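Local coordinates for organophosphorus hydrolase (Pseudomonas pseudoalcaligenes, PDB 4LE6) that hydrolyses phosphotriesters as a di-zinc metallo-hydrolase of the metallo-beta-lactamase superfamily, at the zinc ion site and the interface of chains A and B. Sequence-based numbering; all coordinates share one arbitrary frame. Chains: chain A/B, Organophosphorus hydrolase.

Contact 1: the zinc ion site. Residues chain A 88, 104, 138-139, 141, 143-144, 226, 247, 266, 294. With ZN (zinc ion), chain C; ZN (zinc ion), chain D.
CE1 of A:His139 lies over the centre of the A:His144 imidazole, 3.0 Å above its plane, while the A:Asp104 carboxylate and water 1 sit at its rim. The A:His226 ring carries CB of A:Asp247 on one face, offset toward the rim; ND1 of A:His294 donates in its ring plane to A:Ala88 O at 2.9 Å. The histidines, with two aspartates and a bridging water, form the di-zinc centre of the metallo-beta-lactamase fold, whose HXHXDH motif supplies A:His139, A:His141, A:Asp143 and A:His144. ZN of chain C takes NE2 of A:His139 and A:His226 but ND1 of A:His141; ZN of chain D takes NE2 of A:His144 and A:His294 and OD2 of A:Asp143. OD2 of A:Asp247 bridges the ions, 2.2 Å from ZN of chain C and 2.1 Å from ZN of chain D. ZN of chain C and ZN of chain D lie 3.1 Å apart; water 1, or hydroxide, also bridges them and by family precedent is the likely nucleophile, its protonation not seen. Second-shell acceptors fix the ring rotations: ND1 of A:His226 donates to the anti lone pair of A:Asp266 OD1 (167° at H). ND1 of A:His144 approaches A:Asp104 OD2 from above the carboxylate plane, leaving the syn lone pair to A:Thr138 OG1. Both carboxylates may make these two rings stronger zinc donors. OG1 accepts the N-H of A:His139 ND1, that residue's CG being in the crowded position (chi1 61°).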
loop_
_atom_site.group_PDB
_atom_site.type_symbol
_atom_site.label_atom_id
_atom_site.label_comp_id
_atom_site.label_asym_id
_atom_site.label_seq_id
_atom_site.Cartn_x
_atom_site.Cartn_y
_atom_site.Cartn_z
ATOM N N ALA A 88 -11.884 -5.127 -0.111
ATOM C CA ALA A 88 -10.971 -5.937 -0.906
ATOM C C ALA A 88 -11.192 -7.400 -0.595
ATOM O O ALA A 88 -11.635 -7.747 0.511
ATOM C CB ALA A 88 -9.536 -5.573 -0.570
ATOM N N ASP A 104 -6.944 -19.588 -0.379
ATOM C CA ASP A 104 -8.164 -18.990 -0.914
ATOM C C ASP A 104 -8.019 -18.682 -2.394
ATOM O O ASP A 104 -6.915 -18.727 -2.927
ATOM C CB ASP A 104 -8.610 -17.797 -0.081
ATOM C CG ASP A 104 -9.097 -18.219 1.294
ATOM O OD1 ASP A 104 -9.387 -19.426 1.458
ATOM O OD2 ASP A 104 -9.215 -17.361 2.201
ATOM N N THR A 138 -9.481 -21.098 3.765
ATOM C CA THR A 138 -9.718 -20.691 5.155
ATOM C C THR A 138 -11.139 -21.088 5.555
ATOM O O THR A 138 -11.373 -21.489 6.684
ATOM C CB THR A 138 -9.499 -19.186 5.391
ATOM O OG1 THR A 138 -10.334 -18.424 4.508
ATOM C CG2 THR A 138 -8.059 -18.849 5.125
ATOM N N HIS A 139 -12.070 -20.984 4.608
ATOM C CA HIS A 139 -13.459 -21.372 4.814
ATOM C C HIS A 139 -14.156 -21.419 3.459
ATOM O O HIS A 139 -13.559 -21.070 2.441
ATOM C CB HIS A 139 -14.198 -20.417 5.784
ATOM C CG HIS A 139 -14.266 -18.985 5.331
ATOM N ND1 HIS A 139 -13.149 -18.242 5.021
ATOM C CD2 HIS A 139 -15.320 -18.133 5.230
ATOM C CE1 HIS A 139 -13.511 -17.007 4.709
ATOM N NE2 HIS A 139 -14.826 -16.918 4.819
ATOM N N HIS A 141 -16.837 -19.872 2.146
ATOM C CA HIS A 141 -17.603 -18.759 1.632
ATOM C C HIS A 141 -17.265 -18.547 0.150
ATOM O O HIS A 141 -16.143 -18.822 -0.272
ATOM C CB HIS A 141 -17.308 -17.484 2.433
ATOM C CG HIS A 141 -18.193 -17.285 3.624
ATOM N ND1 HIS A 141 -17.902 -16.365 4.615
ATOM C CD2 HIS A 141 -19.369 -17.859 3.972
ATOM C CE1 HIS A 141 -18.861 -16.391 5.523
ATOM N NE2 HIS A 141 -19.759 -17.292 5.161
ATOM N N ASP A 143 -16.548 -15.988 -1.676
ATOM C CA ASP A 143 -15.417 -15.100 -1.992
ATOM C C ASP A 143 -14.049 -15.719 -1.679
ATOM O O ASP A 143 -13.003 -15.077 -1.869
ATOM C CB ASP A 143 -15.563 -13.716 -1.323
ATOM C CG ASP A 143 -15.785 -13.794 0.191
ATOM O OD1 ASP A 143 -16.654 -14.568 0.621
ATOM O OD2 ASP A 143 -15.113 -13.053 0.958
ATOM N N HIS A 144 -14.063 -16.974 -1.231
ATOM C CA HIS A 144 -12.842 -17.726 -0.950
ATOM C C HIS A 144 -12.769 -19.004 -1.772
ATOM O O HIS A 144 -11.677 -19.454 -2.161
ATOM C CB HIS A 144 -12.774 -18.036 0.555
ATOM C CG HIS A 144 -12.782 -16.803 1.396
ATOM N ND1 HIS A 144 -11.630 -16.237 1.894
ATOM C CD2 HIS A 144 -13.796 -15.982 1.760
ATOM C CE1 HIS A 144 -11.935 -15.129 2.546
ATOM N NE2 HIS A 144 -13.244 -14.954 2.486
ATOM N N HIS A 226 -16.589 -17.217 12.367
ATOM C CA HIS A 226 -17.065 -16.647 11.117
ATOM C C HIS A 226 -17.768 -17.753 10.320
ATOM O O HIS A 226 -18.871 -17.554 9.821
ATOM C CB HIS A 226 -15.902 -16.038 10.343
ATOM C CG HIS A 226 -16.276 -15.513 8.993
ATOM N ND1 HIS A 226 -17.100 -14.424 8.806
ATOM C CD2 HIS A 226 -15.900 -15.917 7.757
ATOM C CE1 HIS A 226 -17.218 -14.183 7.509
ATOM N NE2 HIS A 226 -16.505 -15.080 6.853
ATOM N N ASP A 247 -10.895 -14.583 7.379
ATOM C CA ASP A 247 -11.876 -13.563 7.699
ATOM C C ASP A 247 -11.970 -13.257 9.205
ATOM O O ASP A 247 -13.062 -13.012 9.732
ATOM C CB ASP A 247 -13.235 -13.995 7.140
ATOM C CG ASP A 247 -13.330 -13.811 5.633
ATOM O OD1 ASP A 247 -12.276 -13.635 4.988
ATOM O OD2 ASP A 247 -14.460 -13.851 5.096
ATOM N N ASP A 266 -21.092 -13.377 10.011
ATOM C CA ASP A 266 -20.458 -14.361 10.875
ATOM C C ASP A 266 -21.540 -15.385 11.235
ATOM O O ASP A 266 -22.625 -15.009 11.669
ATOM C CB ASP A 266 -19.930 -13.715 12.160
ATOM C CG ASP A 266 -18.745 -12.807 11.921
ATOM O OD1 ASP A 266 -17.957 -13.059 10.990
ATOM O OD2 ASP A 266 -18.595 -11.831 12.685
ATOM N N HIS A 294 -9.509 -9.675 3.749
ATOM C CA HIS A 294 -10.303 -8.455 3.547
ATOM C C HIS A 294 -9.631 -7.192 4.065
ATOM O O HIS A 294 -10.278 -6.151 4.255
ATOM C CB HIS A 294 -11.697 -8.626 4.155
ATOM C CG HIS A 294 -12.457 -9.759 3.539
ATOM N ND1 HIS A 294 -12.708 -9.826 2.185
ATOM C CD2 HIS A 294 -12.975 -10.888 4.076
ATOM C CE1 HIS A 294 -13.354 -10.943 1.915
ATOM N NE2 HIS A 294 -13.522 -11.611 3.042
HETATM ZN ZN ZN C . -16.213 -15.237 4.924
HETATM ZN ZN ZN D . -14.513 -13.411 3.004
HETATM O O HOH W 1 -16.212 -14.065 3.142
#

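Contact 2: the interface of chains A and B. Residues chain A 37-39, 317-319; chain B 33-36, 51.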
loop_
_atom_site.group_PDB
_atom_site.type_symbol
_atom_site.label_atom_id
_atom_site.label_comp_id
_atom_site.label_asym_id
_atom_site.label_seq_id
_atom_site.Cartn_x
_atom_site.Cartn_y
_atom_site.Cartn_z
ATOM N N TYR A 37 -0.854 -7.936 -7.890
ATOM C CA TYR A 37 0.008 -8.838 -7.154
ATOM C C TYR A 37 1.103 -8.092 -6.440
ATOM O O TYR A 37 1.516 -7.003 -6.863
ATOM C CB TYR A 37 0.591 -9.951 -8.041
ATOM C CG TYR A 37 1.625 -9.517 -9.062
ATOM C CD1 TYR A 37 1.245 -9.122 -10.338
ATOM C CD2 TYR A 37 2.982 -9.549 -8.766
ATOM C CE1 TYR A 37 2.179 -8.751 -11.277
ATOM C CE2 TYR A 37 3.926 -9.176 -9.700
ATOM C CZ TYR A 37 3.521 -8.769 -10.946
ATOM O OH TYR A 37 4.462 -8.398 -11.880
ATOM N N TYR A 38 1.555 -8.676 -5.338
ATOM C CA TYR A 38 2.626 -8.066 -4.558
ATOM C C TYR A 38 3.535 -9.124 -3.938
ATOM O O TYR A 38 3.049 -10.026 -3.265
ATOM C CB TYR A 38 2.048 -7.184 -3.439
ATOM C CG TYR A 38 3.129 -6.515 -2.647
ATOM C CD1 TYR A 38 3.783 -5.408 -3.155
ATOM C CD2 TYR A 38 3.535 -7.003 -1.405
ATOM C CE1 TYR A 38 4.795 -4.792 -2.459
ATOM C CE2 TYR A 38 4.558 -6.382 -0.698
ATOM C CZ TYR A 38 5.183 -5.267 -1.242
ATOM O OH TYR A 38 6.210 -4.587 -0.603
ATOM N N ARG A 39 4.849 -8.986 -4.141
ATOM C CA ARG A 39 5.823 -9.970 -3.666
ATOM C C ARG A 39 6.449 -9.587 -2.320
ATOM O O ARG A 39 6.826 -8.433 -2.111
ATOM C CB ARG A 39 6.941 -10.114 -4.687
ATOM C CG ARG A 39 7.596 -11.482 -4.692
ATOM C CD ARG A 39 6.857 -12.431 -5.612
ATOM N NE ARG A 39 7.008 -12.034 -7.004
ATOM C CZ ARG A 39 6.269 -12.495 -8.006
ATOM N NH1 ARG A 39 6.504 -12.074 -9.238
ATOM N NH2 ARG A 39 5.301 -13.374 -7.787
ATOM N N PHE A 317 5.858 -0.770 0.648
ATOM C CA PHE A 317 6.256 -1.264 -0.657
ATOM C C PHE A 317 7.784 -1.358 -0.782
ATOM O O PHE A 317 8.507 -0.396 -0.475
ATOM C CB PHE A 317 5.703 -0.328 -1.721
ATOM C CG PHE A 317 5.904 -0.824 -3.122
ATOM C CD1 PHE A 317 7.089 -0.592 -3.791
ATOM C CD2 PHE A 317 4.894 -1.503 -3.776
ATOM C CE1 PHE A 317 7.269 -1.042 -5.082
ATOM C CE2 PHE A 317 5.077 -1.964 -5.068
ATOM C CZ PHE A 317 6.264 -1.732 -5.718
ATOM N N SER A 318 8.273 -2.514 -1.223
ATOM C CA SER A 318 9.706 -2.752 -1.340
ATOM C C SER A 318 9.983 -3.858 -2.334
ATOM O O SER A 318 9.252 -4.840 -2.394
ATOM C CB SER A 318 10.289 -3.186 0.008
ATOM O OG SER A 318 11.668 -3.505 -0.111
ATOM N N PRO A 319 11.064 -3.725 -3.101
ATOM C CA PRO A 319 11.494 -4.948 -3.783
ATOM C C PRO A 319 11.992 -5.976 -2.779
ATOM O O PRO A 319 12.247 -5.663 -1.612
ATOM C CB PRO A 319 12.644 -4.478 -4.684
ATOM C CG PRO A 319 13.065 -3.144 -4.151
ATOM C CD PRO A 319 11.891 -2.557 -3.434
ATOM N N GLN B 33 9.403 -7.946 -8.278
ATOM C CA GLN B 33 8.291 -7.212 -7.698
ATOM C C GLN B 33 7.335 -6.708 -8.791
ATOM O O GLN B 33 7.737 -6.494 -9.942
ATOM C CB GLN B 33 8.819 -6.041 -6.871
ATOM C CG GLN B 33 7.733 -5.313 -6.087
ATOM C CD GLN B 33 6.961 -6.246 -5.152
ATOM O OE1 GLN B 33 6.060 -6.960 -5.582
ATOM N NE2 GLN B 33 7.329 -6.254 -3.876
ATOM N N VAL B 34 6.070 -6.515 -8.428
ATOM C CA VAL B 34 5.110 -5.850 -9.300
ATOM C C VAL B 34 5.726 -4.507 -9.731
ATOM O O VAL B 34 6.505 -3.932 -8.978
ATOM C CB VAL B 34 3.773 -5.608 -8.543
ATOM C CG1 VAL B 34 3.949 -4.579 -7.448
ATOM C CG2 VAL B 34 2.685 -5.166 -9.483
ATOM N N PRO B 35 5.415 -4.018 -10.949
ATOM C CA PRO B 35 5.959 -2.717 -11.355
ATOM C C PRO B 35 5.574 -1.591 -10.390
ATOM O O PRO B 35 4.510 -1.652 -9.770
ATOM C CB PRO B 35 5.333 -2.493 -12.732
ATOM C CG PRO B 35 5.181 -3.917 -13.294
ATOM C CD PRO B 35 4.828 -4.766 -12.085
ATOM N N GLY B 36 6.447 -0.598 -10.247
ATOM C CA GLY B 36 6.264 0.477 -9.291
ATOM C C GLY B 36 5.475 1.632 -9.891
ATOM O O GLY B 36 5.960 2.766 -9.984
ATOM N N TYR B 51 7.539 4.810 -8.770
ATOM C CA TYR B 51 8.562 4.456 -7.790
ATOM C C TYR B 51 9.939 4.581 -8.416
ATOM O O TYR B 51 10.158 4.074 -9.508
ATOM C CB TYR B 51 8.312 3.021 -7.364
ATOM C CG TYR B 51 9.180 2.459 -6.272
ATOM C CD1 TYR B 51 9.177 3.001 -4.986
ATOM C CD2 TYR B 51 9.965 1.330 -6.503
ATOM C CE1 TYR B 51 9.966 2.440 -3.973
ATOM C CE2 TYR B 51 10.739 0.768 -5.489
ATOM C CZ TYR B 51 10.733 1.324 -4.239
ATOM O OH TYR B 51 11.513 0.749 -3.251
HETATM O O HOH W 2 10.996 0.926 -0.631
HETATM O O HOH W 3 7.128 -8.662 -11.801
#
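This patch belongs to a two-fold symmetric interface between identical chains, in which loop residues 33-36 and B:Tyr51 of strand 45-57 pack against strand 37-42 and the segment 317-319 of chain A; the patch and its twin help hold together the deposited dimer, which may be the biological one. B:Gln33 carries the direct hydrogen bonds. Its CG is anti to the backbone N and the chain bends at chi2, bringing the amide to the backbone of A:Arg39. OE1 of B:Gln33 accepts A:Arg39 N on an in-plane lone pair at 2.8 Å, and also takes B:Val34 N from its own chain. Amide nitrogen NE2 of B:Gln33 donates to a lone pair of A:Arg39 O at 2.8 Å and, from above the carbonyl plane (31° out of it), to A:Ser318 O, so both ends of the amide are gripped. The amide lies nearly parallel (17°) over the A:Tyr38 ring near CE1, which is 3.3 Å from B:Gln33 NE2, the side chains crossing obliquely. B:Val34 sits over one face of the A:Tyr37 ring, offset toward the rim, and its CG1 methyl meets A:Phe317 CE2 at 3.7 Å. A:Phe317 then points its CE1 edge at the face of B:Tyr51, with ring planes 71° apart. Waters tie the ends: water 3 links the A:Tyr37 hydroxyl to B:Gln33 O, and water 2 joins the B:Tyr51 hydroxyl OH, 2.7 Å from it, to the carbonyl O of A:Phe317.

The C-alpha centres of contact 1 and contact 2 lie about 25 Å apart, and the two have no residue in common. Contact 1 is built entirely from chain A, largely from loop residues, with A:Asp143 and A:His144 in helix 142-145 and A:Ala88 in strand 85-95. Contact 2 uses strand 37-42 and the segment 317-319 of chain A, and chain B supplies none of the ligands of chain A's zincs. Each subunit therefore carries its own metal centre, and this patch reaches it by no direct contact. The structure alone does not show any coupling.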